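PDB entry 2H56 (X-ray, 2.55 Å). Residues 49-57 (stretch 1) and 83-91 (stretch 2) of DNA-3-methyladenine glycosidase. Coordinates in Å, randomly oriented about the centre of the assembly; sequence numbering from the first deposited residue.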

ATOM      1  N   PRO A  49      -7.240   1.543  10.995  1.00 77.72           N
ATOM      2  CA  PRO A  49      -8.222   0.680  11.664  1.00 79.35           C
ATOM      3  C   PRO A  49      -9.320   0.139  10.727  1.00 79.74           C
ATOM      4  O   PRO A  49      -9.448  -1.076  10.579  1.00 83.21           O
ATOM      5  CB  PRO A  49      -8.854   1.604  12.724  1.00 78.43           C
ATOM      6  CG  PRO A  49      -8.438   2.996  12.340  1.00 78.67           C
ATOM      7  CD  PRO A  49      -7.124   2.858  11.641  1.00 78.08           C
ATOM      8  N   ASN A  50     -10.052   1.033  10.064  1.00 76.15           N
ATOM      9  CA  ASN A  50     -11.291   0.683   9.381  1.00 73.48           C
ATOM     10  C   ASN A  50     -11.196   0.398   7.851  1.00 70.36           C
ATOM     11  O   ASN A  50     -11.099   1.295   7.048  1.00 69.22           O
ATOM     12  CB  ASN A  50     -12.280   1.807   9.636  1.00 73.16           C
ATOM     13  CG  ASN A  50     -13.642   1.469   9.198  1.00 71.59           C
ATOM     14  OD1 ASN A  50     -13.887   1.127   8.036  1.00 76.28           O
ATOM     15  ND2 ASN A  50     -14.557   1.551  10.118  1.00 69.62           N
ATOM     16  N   PRO A  51     -11.286  -0.863   7.453  1.00 68.61           N
ATOM     17  CA  PRO A  51     -11.112  -1.259   6.063  1.00 68.16           C
ATOM     18  C   PRO A  51     -12.008  -0.534   5.064  1.00 69.89           C
ATOM     19  O   PRO A  51     -11.539  -0.074   4.025  1.00 72.66           O
ATOM     20  CB  PRO A  51     -11.499  -2.729   6.072  1.00 68.04           C
ATOM     21  CG  PRO A  51     -11.312  -3.158   7.459  1.00 72.13           C
ATOM     22  CD  PRO A  51     -11.569  -2.007   8.333  1.00 68.31           C
ATOM     23  N   PHE A  52     -13.295  -0.458   5.343  1.00 67.37           N
ATOM     24  CA  PHE A  52     -14.173   0.202   4.414  1.00 68.14           C
ATOM     25  C   PHE A  52     -13.766   1.656   4.237  1.00 69.71           C
ATOM     26  O   PHE A  52     -13.737   2.164   3.133  1.00 72.08           O
ATOM     27  CB  PHE A  52     -15.609   0.129   4.903  1.00 70.04           C
ATOM     28  CG  PHE A  52     -16.520   1.089   4.228  1.00 66.11           C
ATOM     29  CD1 PHE A  52     -16.899   0.881   2.926  1.00 63.64           C
ATOM     30  CD2 PHE A  52     -16.993   2.217   4.904  1.00 73.14           C
ATOM     31  CE1 PHE A  52     -17.739   1.789   2.296  1.00 70.24           C
ATOM     32  CE2 PHE A  52     -17.845   3.127   4.277  1.00 62.69           C
ATOM     33  CZ  PHE A  52     -18.212   2.910   2.979  1.00 64.23           C
ATOM     34  N   GLN A  53     -13.458   2.321   5.341  1.00 71.77           N
ATOM     35  CA  GLN A  53     -13.036   3.713   5.323  1.00 72.75           C
ATOM     36  C   GLN A  53     -11.799   3.877   4.448  1.00 72.68           C
ATOM     37  O   GLN A  53     -11.717   4.781   3.635  1.00 70.71           O
ATOM     38  CB  GLN A  53     -12.772   4.158   6.758  1.00 73.03           C
ATOM     39  CG  GLN A  53     -12.444   5.628   6.950  1.00 77.33           C
ATOM     40  CD  GLN A  53     -10.991   5.946   6.634  1.00 85.90           C
ATOM     41  OE1 GLN A  53     -10.070   5.253   7.084  1.00 92.88           O
ATOM     42  NE2 GLN A  53     -10.779   7.007   5.858  1.00 87.59           N
ATOM     43  N   SER A  54     -10.852   2.971   4.610  1.00 74.29           N
ATOM     44  CA  SER A  54      -9.642   2.956   3.794  1.00 75.83           C
ATOM     45  C   SER A  54      -9.883   2.835   2.327  1.00 73.79           C
ATOM     46  O   SER A  54      -9.200   3.486   1.562  1.00 75.18           O
ATOM     47  CB  SER A  54      -8.766   1.793   4.200  1.00 75.83           C
ATOM     48  OG  SER A  54      -8.318   2.052   5.493  1.00 85.85           O
ATOM     49  N   LEU A  55     -10.810   1.978   1.919  1.00 71.71           N
ATOM     50  CA  LEU A  55     -11.056   1.817   0.486  1.00 72.19           C
ATOM     51  C   LEU A  55     -11.609   3.122  -0.093  1.00 72.91           C
ATOM     52  O   LEU A  55     -11.210   3.563  -1.170  1.00 76.61           O
ATOM     53  CB  LEU A  55     -12.020   0.665   0.213  1.00 72.16           C
ATOM     54  CG  LEU A  55     -11.418  -0.726   0.092  1.00 70.15           C
ATOM     55  CD1 LEU A  55     -12.497  -1.796  -0.009  1.00 67.18           C
ATOM     56  CD2 LEU A  55     -10.521  -0.733  -1.147  1.00 74.84           C
ATOM     57  N   VAL A  56     -12.530   3.746   0.631  1.00 69.11           N
ATOM     58  CA  VAL A  56     -13.133   4.966   0.159  1.00 67.78           C
ATOM     59  C   VAL A  56     -12.071   6.063   0.053  1.00 69.42           C
ATOM     60  O   VAL A  56     -11.937   6.708  -0.973  1.00 71.12           O
ATOM     61  CB  VAL A  56     -14.281   5.394   1.077  1.00 66.46           C
ATOM     62  CG1 VAL A  56     -14.812   6.740   0.645  1.00 61.33           C
ATOM     63  CG2 VAL A  56     -15.363   4.326   1.060  1.00 65.14           C
ATOM     64  N   SER A  57     -11.316   6.255   1.122  1.00 70.62           N
ATOM     65  CA  SER A  57     -10.173   7.139   1.110  1.00 72.82           C
ATOM     66  C   SER A  57      -9.182   6.811  -0.023  1.00 73.32           C
ATOM     67  O   SER A  57      -8.667   7.705  -0.665  1.00 76.19           O
ATOM     68  CB  SER A  57      -9.448   7.050   2.447  1.00 74.05           C
ATOM     69  OG  SER A  57      -8.547   8.141   2.592  1.00 85.41           O
TER
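Stretch 2, residues 83-91: ALEKPEQLY

Stretch 1 enters a helix that spans Pro 51 to Ser 57 and continues beyond it, and stretch 2 packs against the first two turns of that helix. Residues 83-86 of stretch 2 follow an irregular, non-helical path, extended at Ala 83 and Leu 84 and again at Lys 86, with a bend at Glu 85 (phi/psi -118/-29°); a weakly bonded helix follows at about Glu 88 to Tyr 91. The backbones come nearest where Gln 53 CA lies 5.8 Å from Glu 85 CA and Phe 52 CA lies 7.0 Å from Lys 86 CA, so the sequence rises along one stretch as it falls along the other in this short register. The contact buries 360 Å² in total.

Pro 49 stays out of reach. Asn 50, at the N-cap position, uses its side chain twice: OD1 accepts from Gln 53 N at 3.0 Å, capping the helix, while ND2 donates to Glu 85 O at 3.2 Å. This second bond, the one hydrogen bond between the stretches, ties the start of the helix to the bend in stretch 2. Glu 85 itself directs its CA-to-CB bond away, yet its CB still lies 4.0 Å from Asn 50 ND2.

Pro 51 makes no contact, and Phe 52 provides the centre of the interface. With chi1 in the t rotamer, its ring reaches into the fold of stretch 2. Pro 87 covers one face: its CG stands 3.9 Å from the ring centroid of Phe 52, 10° off the normal, a CH-pi contact, and its N approaches Phe 52 CE2 to 3.5 Å. At the ring edge, Leu 84 CD1 lies 4.0 Å from Phe 52 CE2 and Leu 90 CD1 lies 4.2 Å from Phe 52 CZ. The aromatic side chain thus touches both the loop and the helix that follows it.

That loop is also braced from within stretch 2, since Gln 89 OE1 accepts from Glu 85 N at 2.7 Å and, weakly, from Lys 86 N at 3.4 Å.

Gln 53 points sideways, but its CG comes within 3.2 Å of Leu 84 O, a close approach of aliphatic carbon to backbone. Ser 54 and Leu 55 do not reach stretch 2. One turn beyond Phe 52, Val 56 again points toward it and places CG1 3.7 Å from Leu 84 CD2. Leu 84 therefore bridges successive turns, with CD1 near Phe 52 and CD2 near Val 56. Ser 57 makes no contact.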

ATOM      1  N   ALA A  83     -16.831  10.791  11.371  1.00 75.12           N
ATOM      2  CA  ALA A  83     -16.050   9.710  10.779  1.00 75.81           C
ATOM      3  C   ALA A  83     -16.908   8.904   9.783  1.00 75.77           C
ATOM      4  O   ALA A  83     -18.052   8.558  10.052  1.00 76.59           O
ATOM      5  CB  ALA A  83     -15.466   8.782  11.869  1.00 74.04           C
ATOM      6  N   LEU A  84     -16.361   8.634   8.620  1.00 75.30           N
ATOM      7  CA  LEU A  84     -16.987   7.694   7.730  1.00 76.06           C
ATOM      8  C   LEU A  84     -16.572   6.343   8.236  1.00 76.04           C
ATOM      9  O   LEU A  84     -15.405   6.013   8.145  1.00 78.81           O
ATOM     10  CB  LEU A  84     -16.463   7.908   6.324  1.00 76.22           C
ATOM     11  CG  LEU A  84     -16.880   6.934   5.250  1.00 72.50           C
ATOM     12  CD1 LEU A  84     -18.377   6.968   5.084  1.00 67.06           C
ATOM     13  CD2 LEU A  84     -16.181   7.365   3.988  1.00 75.49           C
ATOM     14  N   GLU A  85     -17.503   5.569   8.779  1.00 74.99           N
ATOM     15  CA  GLU A  85     -17.174   4.240   9.317  1.00 75.83           C
ATOM     16  C   GLU A  85     -17.882   3.086   8.618  1.00 74.16           C
ATOM     17  O   GLU A  85     -17.373   1.976   8.592  1.00 75.39           O
ATOM     18  CB  GLU A  85     -17.573   4.165  10.783  1.00 76.13           C
ATOM     19  CG  GLU A  85     -16.833   5.117  11.740  1.00 84.42           C
ATOM     20  CD  GLU A  85     -17.435   5.085  13.141  1.00 80.44           C
ATOM     21  OE1 GLU A  85     -17.371   4.016  13.797  1.00 96.04           O
ATOM     22  OE2 GLU A  85     -17.994   6.115  13.581  1.00 86.38           O
ATOM     23  N   LYS A  86     -19.065   3.341   8.082  1.00 73.30           N
ATOM     24  CA  LYS A  86     -19.977   2.284   7.689  1.00 72.42           C
ATOM     25  C   LYS A  86     -20.607   2.681   6.366  1.00 71.71           C
ATOM     26  O   LYS A  86     -20.906   3.861   6.172  1.00 73.24           O
ATOM     27  CB  LYS A  86     -21.059   2.106   8.753  1.00 71.01           C
ATOM     28  CG  LYS A  86     -22.123   1.074   8.390  1.00 79.48           C
ATOM     29  N   PRO A  87     -20.821   1.709   5.454  1.00 69.65           N
ATOM     30  CA  PRO A  87     -21.424   2.014   4.168  1.00 68.06           C
ATOM     31  C   PRO A  87     -22.825   2.586   4.294  1.00 65.85           C
ATOM     32  O   PRO A  87     -23.207   3.406   3.487  1.00 64.44           O
ATOM     33  CB  PRO A  87     -21.484   0.655   3.468  1.00 68.10           C
ATOM     34  CG  PRO A  87     -20.526  -0.185   4.169  1.00 70.23           C
ATOM     35  CD  PRO A  87     -20.539   0.273   5.576  1.00 69.25           C
ATOM     36  N   GLU A  88     -23.575   2.180   5.302  1.00 67.49           N
ATOM     37  CA  GLU A  88     -24.938   2.681   5.451  1.00 69.56           C
ATOM     38  C   GLU A  88     -24.934   4.219   5.484  1.00 70.56           C
ATOM     39  O   GLU A  88     -25.868   4.861   5.022  1.00 76.13           O
ATOM     40  CB  GLU A  88     -25.661   2.066   6.676  1.00 67.07           C
ATOM     41  N   GLN A  89     -23.868   4.827   5.967  1.00 69.61           N
ATOM     42  CA  GLN A  89     -23.809   6.300   6.044  1.00 68.70           C
ATOM     43  C   GLN A  89     -23.905   7.012   4.692  1.00 69.73           C
ATOM     44  O   GLN A  89     -24.279   8.178   4.616  1.00 68.02           O
ATOM     45  CB  GLN A  89     -22.517   6.735   6.707  1.00 66.46           C
ATOM     46  CG  GLN A  89     -22.326   6.162   8.078  1.00 66.58           C
ATOM     47  CD  GLN A  89     -21.260   6.894   8.804  1.00 72.18           C
ATOM     48  OE1 GLN A  89     -20.105   6.451   8.852  1.00 74.03           O
ATOM     49  NE2 GLN A  89     -21.612   8.073   9.320  1.00 66.19           N
ATOM     50  N   LEU A  90     -23.506   6.324   3.632  1.00 70.40           N
ATOM     51  CA  LEU A  90     -23.472   6.947   2.339  1.00 71.14           C
ATOM     52  C   LEU A  90     -24.801   6.780   1.606  1.00 71.84           C
ATOM     53  O   LEU A  90     -25.065   7.515   0.633  1.00 68.79           O
ATOM     54  CB  LEU A  90     -22.308   6.409   1.525  1.00 69.82           C
ATOM     55  CG  LEU A  90     -20.947   6.957   1.961  1.00 72.21           C
ATOM     56  CD1 LEU A  90     -19.895   6.307   1.103  1.00 69.04           C
ATOM     57  CD2 LEU A  90     -20.829   8.483   1.859  1.00 67.72           C
ATOM     58  N   TYR A  91     -25.639   5.838   2.061  1.00 71.91           N
ATOM     59  CA  TYR A  91     -26.943   5.701   1.437  1.00 75.36           C
ATOM     60  C   TYR A  91     -27.594   7.065   1.522  1.00 76.57           C
ATOM     61  O   TYR A  91     -28.103   7.519   0.526  1.00 79.06           O
ATOM     62  CB  TYR A  91     -27.858   4.618   2.060  1.00 77.24           C
ATOM     63  CG  TYR A  91     -29.293   4.623   1.495  1.00 74.37           C
TER